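Local atomic coordinates of neuraminidase (Bacteroides thetaiotaomicron, PDB entry 5MUL), a protein that binds glucuronic acid in a pocket of its beta-propeller and probably works as a glycoside hydrolase, a rhamnosidase, despite its name. Residues A[61-66]-A[91-96]; A[319-322]-A[328-331]; A[66-71]-A[396-401]; A[298-301]-A[306-309]. All blocks are in the same frame, centred on the assembly; numbering follows the deposited sequence. Where two conformers were deposited one is given.

Contact 1 (A[61-66]-A[91-96]); sequences GYLVLG and NIISIM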
loop_
_atom_site.group_PDB
_atom_site.type_symbol
_atom_site.label_atom_id
_atom_site.label_comp_id
_atom_site.label_asym_id
_atom_site.label_seq_id
_atom_site.Cartn_x
_atom_site.Cartn_y
_atom_site.Cartn_z
ATOM N N GLY A 61 -3.937 4.268 -23.374
ATOM C CA GLY A 61 -4.457 4.936 -22.186
ATOM C C GLY A 61 -5.712 4.317 -21.590
ATOM O O GLY A 61 -6.292 4.890 -20.670
ATOM N N TYR A 62 -6.140 3.164 -22.102
ATOM C CA TYR A 62 -7.357 2.528 -21.604
ATOM C C TYR A 62 -7.040 1.751 -20.354
ATOM O O TYR A 62 -5.989 1.118 -20.269
ATOM C CB TYR A 62 -7.967 1.580 -22.625
ATOM C CG TYR A 62 -8.603 2.322 -23.764
ATOM C CD1 TYR A 62 -7.847 2.690 -24.873
ATOM C CD2 TYR A 62 -9.943 2.696 -23.718
ATOM C CE1 TYR A 62 -8.412 3.391 -25.928
ATOM C CE2 TYR A 62 -10.521 3.400 -24.767
ATOM C CZ TYR A 62 -9.744 3.747 -25.868
ATOM O OH TYR A 62 -10.297 4.441 -26.921
ATOM N N LEU A 63 -7.956 1.838 -19.396
ATOM C CA LEU A 63 -7.887 1.025 -18.191
ATOM C C LEU A 63 -8.191 -0.408 -18.620
ATOM O O LEU A 63 -9.232 -0.688 -19.202
ATOM C CB LEU A 63 -8.902 1.538 -17.169
ATOM C CG LEU A 63 -8.818 1.005 -15.740
ATOM C CD1 LEU A 63 -9.540 1.946 -14.793
ATOM C CD2 LEU A 63 -9.395 -0.395 -15.651
ATOM N N VAL A 64 -7.252 -1.315 -18.339
ATOM C CA VAL A 64 -7.402 -2.743 -18.606
ATOM C C VAL A 64 -7.521 -3.505 -17.293
ATOM O O VAL A 64 -6.811 -3.182 -16.317
ATOM C CB VAL A 64 -6.162 -3.274 -19.353
ATOM C CG1 VAL A 64 -6.227 -4.777 -19.546
ATOM C CG2 VAL A 64 -6.023 -2.569 -20.694
ATOM N N LEU A 65 -8.449 -4.449 -17.248
ATOM C CA LEU A 65 -8.591 -5.404 -16.152
ATOM C C LEU A 65 -8.272 -6.773 -16.694
ATOM O O LEU A 65 -8.763 -7.138 -17.767
ATOM C CB LEU A 65 -9.996 -5.381 -15.575
ATOM C CG LEU A 65 -10.434 -4.062 -14.955
ATOM C CD1 LEU A 65 -11.893 -4.101 -14.538
ATOM C CD2 LEU A 65 -9.561 -3.740 -13.754
ATOM N N GLY A 66 -7.480 -7.544 -15.948
ATOM C CA GLY A 66 -7.085 -8.874 -16.383
ATOM C C GLY A 66 -7.141 -9.865 -15.269
ATOM O O GLY A 66 -7.158 -9.502 -14.106
ATOM N N ASN A 91 -2.451 9.063 -12.315
ATOM C CA ASN A 91 -3.034 7.856 -12.932
ATOM C C ASN A 91 -2.975 6.646 -11.984
ATOM O O ASN A 91 -2.126 5.763 -12.124
ATOM C CB ASN A 91 -2.308 7.519 -14.239
ATOM N N ILE A 92 -3.910 6.610 -11.045
ATOM C CA ILE A 92 -3.932 5.618 -9.956
ATOM C C ILE A 92 -5.135 4.700 -10.114
ATOM O O ILE A 92 -6.236 5.168 -10.361
ATOM C CB ILE A 92 -4.046 6.330 -8.606
ATOM C CG1 ILE A 92 -2.779 7.159 -8.366
ATOM C CG2 ILE A 92 -4.303 5.336 -7.472
ATOM C CD1 ILE A 92 -2.829 8.035 -7.141
ATOM N N ILE A 93 -4.916 3.390 -9.976
ATOM C CA ILE A 93 -5.987 2.392 -10.042
ATOM C C ILE A 93 -5.914 1.526 -8.786
ATOM O O ILE A 93 -4.827 1.064 -8.428
ATOM C CB ILE A 93 -5.879 1.453 -11.272
ATOM C CG1 ILE A 93 -5.700 2.236 -12.578
ATOM C CG2 ILE A 93 -7.081 0.510 -11.337
ATOM C CD1 ILE A 93 -5.194 1.373 -13.734
ATOM N N SER A 94 -7.034 1.323 -8.104
ATOM C CA SER A 94 -7.135 0.357 -6.985
ATOM C C SER A 94 -8.279 -0.582 -7.302
ATOM O O SER A 94 -9.369 -0.149 -7.680
ATOM C CB SER A 94 -7.385 1.026 -5.596
ATOM O OG SER A 94 -7.424 0.087 -4.486
ATOM N N ILE A 95 -8.049 -1.874 -7.068
ATOM C CA ILE A 95 -9.035 -2.919 -7.243
ATOM C C ILE A 95 -9.070 -3.843 -6.035
ATOM O O ILE A 95 -8.059 -3.990 -5.322
ATOM C CB ILE A 95 -8.807 -3.730 -8.550
ATOM C CG1 ILE A 95 -7.628 -4.696 -8.434
ATOM C CG2 ILE A 95 -8.655 -2.808 -9.738
ATOM C CD1 ILE A 95 -7.359 -5.573 -9.649
ATOM N N MET A 96 -10.227 -4.479 -5.820
ATOM C CA MET A 96 -10.364 -5.488 -4.768
ATOM C C MET A 96 -11.560 -6.345 -5.113
ATOM O O MET A 96 -12.518 -5.860 -5.709
ATOM C CB MET A 96 -10.552 -4.859 -3.393
ATOM C CG MET A 96 -10.496 -5.802 -2.214
ATOM S SD MET A 96 -9.025 -6.819 -2.093
ATOM C CE MET A 96 -7.719 -5.662 -2.211
#
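L63 and L65 meet I93 and I95 in two separate apolar touches, one for each pair. In the first, the branch carbon CG of L63, in one of its two conformers, faces the end methyl CD1 of I93 at 4.2 Å, and the two side chains cross obliquely. With its CG1 anti to the carbonyl carbon (chi1 -50°), I93 sends its longer branch toward the leucine. In the second pair the short branch does the work: CG2 of I95 lies 4.2 Å from CD2 of L65. Here CG1 of I95 is wedged between the backbone N and the carbonyl carbon (chi1 75°), which turns CG2 to the leucine. L65 does not aim its CB straight at the other strand, and it is the methyl CD2 that reaches across.

The backbones themselves stay apart: the CA atoms of L63 and I93 are 8.5 Å from each other, those of L65 and I95 9.3 Å, and no hydrogen bond joins the segments. The spacing is thus that of two sheets packed by side chains. Strand 103-108 adds F107 against L63, L103 against L65 and V105 against I95, while S55 and Y57 of strand 51-57 touch I93. L63 and L65 are held in their own sheet by backbone bonds to T80 and H78. I95 lies about 9 Å, side chain to side chain, from the glucuronate-binding E389. Apolar packing between strand 62-69 of one antiparallel sheet and strand 92-97 of the next is what joins consecutive blades of a beta-propeller.

Contact 2 (A[319-322]-A[328-331]); sequences FTLK and MIPV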
loop_
_atom_site.group_PDB
_atom_site.type_symbol
_atom_site.label_atom_id
_atom_site.label_comp_id
_atom_site.label_asym_id
_atom_site.label_seq_id
_atom_site.Cartn_x
_atom_site.Cartn_y
_atom_site.Cartn_z
ATOM N N PHE A 319 21.598 11.040 -0.506
ATOM C CA PHE A 319 20.672 11.725 -1.381
ATOM C C PHE A 319 19.826 12.629 -0.496
ATOM O O PHE A 319 19.815 12.475 0.725
ATOM C CB PHE A 319 19.811 10.753 -2.208
ATOM C CG PHE A 319 18.817 9.939 -1.406
ATOM C CD1 PHE A 319 17.547 10.439 -1.135
ATOM C CD2 PHE A 319 19.130 8.667 -0.954
ATOM C CE1 PHE A 319 16.625 9.693 -0.416
ATOM C CE2 PHE A 319 18.206 7.905 -0.256
ATOM C CZ PHE A 319 16.941 8.423 0.018
ATOM N N THR A 320 19.156 13.577 -1.126
ATOM C CA THR A 320 18.197 14.420 -0.425
ATOM C C THR A 320 16.883 14.478 -1.204
ATOM O O THR A 320 16.870 14.375 -2.430
ATOM C CB THR A 320 18.750 15.838 -0.155
ATOM O OG1 THR A 320 17.778 16.583 0.593
ATOM C CG2 THR A 320 19.068 16.588 -1.448
ATOM N N LEU A 321 15.779 14.641 -0.470
ATOM C CA LEU A 321 14.461 14.832 -1.060
ATOM C C LEU A 321 14.218 16.308 -1.452
ATOM O O LEU A 321 13.403 16.584 -2.330
ATOM C CB LEU A 321 13.378 14.328 -0.097
ATOM C CG LEU A 321 13.516 12.856 0.329
ATOM C CD1 LEU A 321 12.409 12.562 1.314
ATOM C CD2 LEU A 321 13.445 11.921 -0.875
ATOM N N LYS A 322 14.897 17.235 -0.774
ATOM C CA LYS A 322 14.853 18.673 -1.101
ATOM C C LYS A 322 15.656 18.991 -2.355
ATOM O O LYS A 322 15.295 18.580 -3.458
ATOM C CB LYS A 322 15.412 19.503 0.063
ATOM N N MET A 328 14.270 12.438 -9.796
ATOM C CA MET A 328 14.088 11.016 -9.499
ATOM C C MET A 328 14.779 10.643 -8.184
ATOM O O MET A 328 16.005 10.761 -8.079
ATOM C CB MET A 328 14.653 10.156 -10.636
ATOM N N ILE A 329 14.010 10.186 -7.189
ATOM C CA ILE A 329 14.614 9.754 -5.926
ATOM C C ILE A 329 15.344 8.426 -6.199
ATOM O O ILE A 329 14.762 7.524 -6.803
ATOM C CB ILE A 329 13.573 9.552 -4.791
ATOM C CG1 ILE A 329 12.722 10.829 -4.558
ATOM C CG2 ILE A 329 14.257 9.177 -3.485
ATOM C CD1 ILE A 329 11.514 10.572 -3.656
ATOM N N PRO A 330 16.600 8.297 -5.743
ATOM C CA PRO A 330 17.434 7.139 -6.133
ATOM C C PRO A 330 17.067 5.808 -5.467
ATOM O O PRO A 330 17.688 4.771 -5.784
ATOM C CB PRO A 330 18.851 7.574 -5.749
ATOM C CG PRO A 330 18.696 8.693 -4.785
ATOM C CD PRO A 330 17.392 9.350 -5.076
ATOM N N VAL A 331 16.117 5.839 -4.535
ATOM C CA VAL A 331 15.572 4.644 -3.896
ATOM C C VAL A 331 14.056 4.668 -3.955
ATOM O O VAL A 331 13.447 5.737 -4.068
ATOM C CB VAL A 331 16.034 4.488 -2.449
ATOM C CG1 VAL A 331 17.538 4.613 -2.368
ATOM C CG2 VAL A 331 15.382 5.495 -1.509
#
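Between F319 and L321, the two residues that reach the 328-331 segment, the hydroxyl OG1 of T320 is gripped twice. It accepts from the backbone N of K322 at 3.3 Å in an ST turn, bent to 141° at the hydrogen, and it is bonded to the carboxylate of E266, which also holds the backbone N of L321. P330 sets its CG 3.5 Å from CB of F319, just before the ring, while farther out CZ of the ring comes within 3.7 Å of CG2 of V331. The segments belong to the connection from strand 307-311, the last of one propeller blade, to strand 335-339, the first of the next, and the five residues joining them are not modelled. Tucked between its backbone N and carbonyl carbon (chi1 68°), the ring of F319 lies obliquely to P330, I329 and V331. With an alanine here the ring is gone, and a gap would probably open between P330, I329 CG2 and V331 CG2. CD2 of L321 stands at the rim of that ring, in its plane, and also meets CD1 of I329 at 3.6 Å. Y286 of strand 281-287 touches L321, I329 and V331.

Contact 3 (A[66-71]-A[396-401]); sequences GKRKLN and KLNLFV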
loop_
_atom_site.group_PDB
_atom_site.type_symbol
_atom_site.label_atom_id
_atom_site.label_comp_id
_atom_site.label_asym_id
_atom_site.label_seq_id
_atom_site.Cartn_x
_atom_site.Cartn_y
_atom_site.Cartn_z
ATOM N N GLY A 66 -7.480 -7.544 -15.948
ATOM C CA GLY A 66 -7.085 -8.874 -16.383
ATOM C C GLY A 66 -7.141 -9.865 -15.269
ATOM O O GLY A 66 -7.158 -9.502 -14.106
ATOM N N LYS A 67 -7.149 -11.148 -15.628
ATOM C CA LYS A 67 -7.041 -12.199 -14.646
ATOM C C LYS A 67 -6.419 -13.429 -15.245
ATOM O O LYS A 67 -6.523 -13.659 -16.446
ATOM C CB LYS A 67 -8.383 -12.552 -14.014
ATOM C CG LYS A 67 -9.404 -13.154 -14.953
ATOM C CD LYS A 67 -10.734 -13.317 -14.237
ATOM C CE LYS A 67 -11.554 -14.480 -14.751
ATOM N NZ LYS A 67 -12.688 -14.740 -13.815
ATOM N N ARG A 68 -5.830 -14.228 -14.371
ATOM C CA ARG A 68 -5.308 -15.546 -14.728
ATOM C C ARG A 68 -5.644 -16.506 -13.644
ATOM O O ARG A 68 -5.807 -16.152 -12.470
ATOM C CB ARG A 68 -3.794 -15.529 -14.945
ATOM C CG ARG A 68 -2.977 -15.223 -13.683
ATOM C CD ARG A 68 -1.517 -15.581 -13.837
ATOM N NE ARG A 68 -0.743 -15.177 -12.660
ATOM C CZ ARG A 68 0.460 -15.618 -12.346
ATOM N NH1 ARG A 68 1.043 -16.609 -13.029
ATOM N NH2 ARG A 68 1.081 -15.109 -11.283
ATOM N N LYS A 69 -5.646 -17.789 -13.990
ATOM C CA LYS A 69 -5.549 -18.826 -13.008
ATOM C C LYS A 69 -4.133 -18.841 -12.449
ATOM O O LYS A 69 -3.145 -18.782 -13.171
ATOM C CB LYS A 69 -5.876 -20.207 -13.622
ATOM C CG LYS A 69 -7.325 -20.378 -14.037
ATOM C CD LYS A 69 -8.175 -20.583 -12.800
ATOM C CE LYS A 69 -9.647 -20.695 -13.153
ATOM N NZ LYS A 69 -10.428 -20.862 -11.908
ATOM N N LEU A 70 -4.032 -18.952 -11.153
ATOM C CA LEU A 70 -2.729 -19.154 -10.541
ATOM C C LEU A 70 -2.097 -20.423 -11.116
ATOM O O LEU A 70 -2.799 -21.385 -11.458
ATOM C CB LEU A 70 -2.841 -19.235 -9.026
ATOM C CG LEU A 70 -3.215 -17.926 -8.309
ATOM C CD1 LEU A 70 -3.578 -18.257 -6.869
ATOM C CD2 LEU A 70 -2.088 -16.903 -8.383
ATOM N N ASN A 71 -0.781 -20.407 -11.231
ATOM C CA ASN A 71 0.010 -21.538 -11.725
ATOM C C ASN A 71 -0.214 -21.726 -13.223
ATOM O O ASN A 71 0.088 -22.806 -13.744
ATOM C CB ASN A 71 -0.220 -22.821 -10.929
ATOM C CG ASN A 71 -0.044 -22.628 -9.439
ATOM O OD1 ASN A 71 0.815 -21.851 -9.022
ATOM N ND2 ASN A 71 -0.842 -23.318 -8.637
ATOM N N LYS A 396 2.659 -16.805 -0.684
ATOM C CA LYS A 396 3.396 -16.650 -1.920
ATOM C C LYS A 396 3.507 -15.173 -2.180
ATOM O O LYS A 396 2.505 -14.449 -2.062
ATOM C CB LYS A 396 2.684 -17.320 -3.095
ATOM C CG LYS A 396 2.554 -18.839 -2.967
ATOM C CD LYS A 396 1.806 -19.438 -4.148
ATOM C CE LYS A 396 1.814 -20.956 -4.099
ATOM N NZ LYS A 396 0.516 -21.501 -4.586
ATOM N N LEU A 397 4.704 -14.725 -2.540
ATOM C CA LEU A 397 5.020 -13.334 -2.817
ATOM C C LEU A 397 5.017 -13.153 -4.327
ATOM O O LEU A 397 5.838 -13.763 -5.052
ATOM C CB LEU A 397 6.394 -12.950 -2.243
ATOM C CG LEU A 397 6.835 -11.527 -2.525
ATOM C CD1 LEU A 397 5.824 -10.511 -2.005
ATOM C CD2 LEU A 397 8.212 -11.296 -1.913
ATOM N N ASN A 398 4.084 -12.349 -4.817
ATOM C CA ASN A 398 4.040 -11.958 -6.223
ATOM C C ASN A 398 4.113 -10.452 -6.326
ATOM O O ASN A 398 3.320 -9.750 -5.660
ATOM C CB ASN A 398 2.754 -12.446 -6.908
ATOM C CG ASN A 398 2.743 -13.922 -7.251
ATOM O OD1 ASN A 398 3.582 -14.757 -6.788
ATOM N ND2 ASN A 398 1.759 -14.263 -8.046
ATOM N N LEU A 399 4.991 -9.947 -7.165
ATOM C CA LEU A 399 5.255 -8.521 -7.334
ATOM C C LEU A 399 4.844 -8.073 -8.709
ATOM O O LEU A 399 5.044 -8.783 -9.695
ATOM C CB LEU A 399 6.760 -8.226 -7.180
ATOM C CG LEU A 399 7.429 -8.650 -5.871
ATOM C CD1 LEU A 399 8.945 -8.530 -5.917
ATOM C CD2 LEU A 399 6.889 -7.878 -4.696
ATOM N N PHE A 400 4.278 -6.878 -8.809
ATOM C CA PHE A 400 4.036 -6.217 -10.072
ATOM C C PHE A 400 5.344 -5.562 -10.473
ATOM O O PHE A 400 5.813 -4.681 -9.747
ATOM C CB PHE A 400 2.934 -5.173 -9.856
ATOM C CG PHE A 400 2.466 -4.454 -11.101
ATOM C CD1 PHE A 400 3.259 -3.519 -11.758
ATOM C CD2 PHE A 400 1.181 -4.668 -11.582
ATOM C CE1 PHE A 400 2.787 -2.836 -12.881
ATOM C CE2 PHE A 400 0.704 -3.967 -12.697
ATOM C CZ PHE A 400 1.508 -3.050 -13.337
ATOM N N VAL A 401 5.944 -5.977 -11.587
ATOM C CA VAL A 401 7.240 -5.488 -12.050
ATOM C C VAL A 401 7.129 -4.913 -13.448
ATOM O O VAL A 401 6.595 -5.545 -14.365
ATOM C CB VAL A 401 8.292 -6.607 -12.029
ATOM C CG1 VAL A 401 9.619 -6.138 -12.619
ATOM C CG2 VAL A 401 8.485 -7.124 -10.619
HETATM O O HOH W 1 0.295 -19.710 -7.250
HETATM O O HOH W 2 0.400 -24.006 -6.024
#
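This is a polar, partly water-mediated contact between two propeller blades, in which R68 of strand 62-69 approaches N398 of strand 397-402 and N71 reaches K396 through solvent. R68 and N398 come from opposite directions, the guanidinium turning its edge to the end of the amide, with the two planes 33° apart. What holds the arginine is better defined: NH2 forms a salt bridge with E424 and a hydrogen bond with OE1 of Q52, while NH1 is bonded to the backbone O of S72. Its chain, extended from CG to NE, carries the charge from its own sheet to strand 418-425. That strand lies between 22-29 and 397-402, so the blade receiving R68 is closed by both chain ends, the "velcro" closure of beta-propellers. Toward the surface two waters link N71 with K396, whose side chain is stretched out toward it. One donates to OD1 of N71 at 2.8 Å and accepts from NZ of K396 at 3.2 Å. The other accepts from ND2 of N71 at 3.0 Å and from the same NZ at 2.9 Å. The lysine nitrogen is further bonded to OE1 of Q394, on helix 388-394, and L390 of that helix touches K396, N398 and L70.

Contact 4 (A[298-301]-A[306-309]); sequences RIVW and TWHN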
loop_
_atom_site.group_PDB
_atom_site.type_symbol
_atom_site.label_atom_id
_atom_site.label_comp_id
_atom_site.label_asym_id
_atom_site.label_seq_id
_atom_site.Cartn_x
_atom_site.Cartn_y
_atom_site.Cartn_z
ATOM N N ARG A 298 14.469 1.391 6.703
ATOM C CA ARG A 298 14.158 1.052 8.062
ATOM C C ARG A 298 12.943 0.135 8.123
ATOM O O ARG A 298 12.057 0.201 7.253
ATOM C CB ARG A 298 13.771 2.310 8.876
ATOM C CG ARG A 298 14.639 3.545 8.697
ATOM C CD ARG A 298 15.876 3.458 9.520
ATOM N NE ARG A 298 16.771 4.582 9.247
ATOM C CZ ARG A 298 17.693 5.038 10.096
ATOM N NH1 ARG A 298 17.800 4.517 11.317
ATOM N NH2 ARG A 298 18.471 6.049 9.725
ATOM N N ILE A 299 12.887 -0.639 9.185
ATOM C CA ILE A 299 11.716 -1.394 9.574
ATOM C C ILE A 299 11.360 -0.926 10.990
ATOM O O ILE A 299 12.251 -0.831 11.853
ATOM C CB ILE A 299 11.961 -2.915 9.440
ATOM C CG1 ILE A 299 10.690 -3.692 9.746
ATOM C CG2 ILE A 299 13.135 -3.408 10.294
ATOM C CD1 ILE A 299 9.684 -3.633 8.620
ATOM N N VAL A 300 10.103 -0.600 11.218
ATOM C CA VAL A 300 9.603 -0.130 12.509
ATOM C C VAL A 300 8.519 -1.090 12.932
ATOM O O VAL A 300 7.611 -1.360 12.146
ATOM C CB VAL A 300 9.042 1.309 12.403
ATOM C CG1 VAL A 300 8.432 1.755 13.722
ATOM C CG2 VAL A 300 10.114 2.269 11.942
ATOM N N TRP A 301 8.574 -1.666 14.111
ATOM C CA TRP A 301 7.592 -2.640 14.497
ATOM C C TRP A 301 7.311 -2.607 15.972
ATOM O O TRP A 301 8.138 -2.096 16.764
ATOM C CB TRP A 301 8.001 -4.069 14.059
ATOM C CG TRP A 301 9.064 -4.755 14.919
ATOM C CD1 TRP A 301 8.858 -5.726 15.854
ATOM C CD2 TRP A 301 10.487 -4.521 14.885
ATOM N NE1 TRP A 301 10.072 -6.101 16.412
ATOM C CE2 TRP A 301 11.077 -5.385 15.823
ATOM C CE3 TRP A 301 11.317 -3.680 14.136
ATOM C CZ2 TRP A 301 12.483 -5.400 16.049
ATOM C CZ3 TRP A 301 12.696 -3.687 14.363
ATOM C CH2 TRP A 301 13.263 -4.543 15.311
ATOM N N THR A 306 6.744 -2.817 23.065
ATOM C CA THR A 306 7.375 -1.570 22.677
ATOM C C THR A 306 7.623 -1.522 21.179
ATOM O O THR A 306 7.637 -2.559 20.490
ATOM C CB THR A 306 8.751 -1.321 23.352
ATOM O OG1 THR A 306 9.637 -2.401 23.045
ATOM C CG2 THR A 306 8.629 -1.173 24.848
ATOM N N TRP A 307 7.858 -0.297 20.731
ATOM C CA TRP A 307 8.319 -0.025 19.394
ATOM C C TRP A 307 9.807 -0.205 19.260
ATOM O O TRP A 307 10.583 0.188 20.142
ATOM C CB TRP A 307 7.946 1.391 18.953
ATOM C CG TRP A 307 6.473 1.579 18.769
ATOM C CD1 TRP A 307 5.600 2.117 19.656
ATOM C CD2 TRP A 307 5.698 1.188 17.629
ATOM N NE1 TRP A 307 4.320 2.098 19.153
ATOM C CE2 TRP A 307 4.353 1.513 17.912
ATOM C CE3 TRP A 307 6.009 0.584 16.411
ATOM C CZ2 TRP A 307 3.316 1.278 16.998
ATOM C CZ3 TRP A 307 4.964 0.346 15.502
ATOM C CH2 TRP A 307 3.653 0.691 15.810
ATOM N N HIS A 308 10.211 -0.756 18.128
ATOM C CA HIS A 308 11.603 -0.910 17.766
ATOM C C HIS A 308 11.798 -0.383 16.358
ATOM O O HIS A 308 10.861 -0.387 15.535
ATOM C CB HIS A 308 12.009 -2.384 17.754
ATOM C CG HIS A 308 11.682 -3.122 19.006
ATOM N ND1 HIS A 308 12.486 -3.084 20.125
ATOM C CD2 HIS A 308 10.645 -3.930 19.317
ATOM C CE1 HIS A 308 11.952 -3.832 21.073
ATOM N NE2 HIS A 308 10.834 -4.358 20.609
ATOM N N ASN A 309 13.004 0.035 16.048
ATOM C CA ASN A 309 13.360 0.277 14.669
ATOM C C ASN A 309 14.756 -0.210 14.356
ATOM O O ASN A 309 15.642 -0.242 15.207
ATOM C CB ASN A 309 13.134 1.723 14.258
ATOM C CG ASN A 309 13.880 2.717 15.127
ATOM O OD1 ASN A 309 14.940 3.200 14.736
ATOM N ND2 ASN A 309 13.299 3.076 16.279
#
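The indole of W301 lies under CB of H308, which sits 3.4 Å from the centroid of the six-membered ring and only 10° off the ring normal, a CH-pi contact. The two residues face each other in the beta hairpin of strands 296-302 and 307-311, the last two strands of a four-stranded propeller blade. They form a hydrogen-bonded antiparallel pair: N of W301 gives to O of H308 at 3.0 Å, and N of H308 to O of W301 at 2.8 Å. With CG between its backbone N and carbonyl carbon (chi1 77°), the indole is folded back across the neighbouring strand. The imidazole meets the five-membered ring of the indole obliquely, the planes 32° apart, and H308 NE2 is held by D303. Replacing this indole by a serine removes the face on which H308 CB rests and is likely to leave that side chain held mainly by its bond to D303. The ring of Y282 also meets the indole. On the other face V300 and N309 are a non-hydrogen-bonded pair lying side by side, CG2 of V300 3.8 Å from CB of N309. W307, its NE1 bonded to E256, brings CE3 to 3.8 Å from CG1 of V300 and 3.4 Å from O of W301.

How the contacts relate
Contacts 1 and 3 share strand 62-69: G66 belongs to both, and their centres are 15 Å apart. From this strand contact 1 reaches the sheet that follows, at 92-97, and contact 3 the sheet formed by both chain ends, at 397-402, so one blade is tied to neighbours on two fronts. Contact 4, inside a single blade, and then contact 2, in the connection that follows it, come after contact 1 and before the 396-401 segment of contact 3, nested in the long loop that contact 3 closes; their centres lie 23 Å apart, their nearest atoms about 9 Å. Contacts 1 and 4 lie on opposite sides of the chain's centre, 33 Å between centres, as expected round a propeller ring.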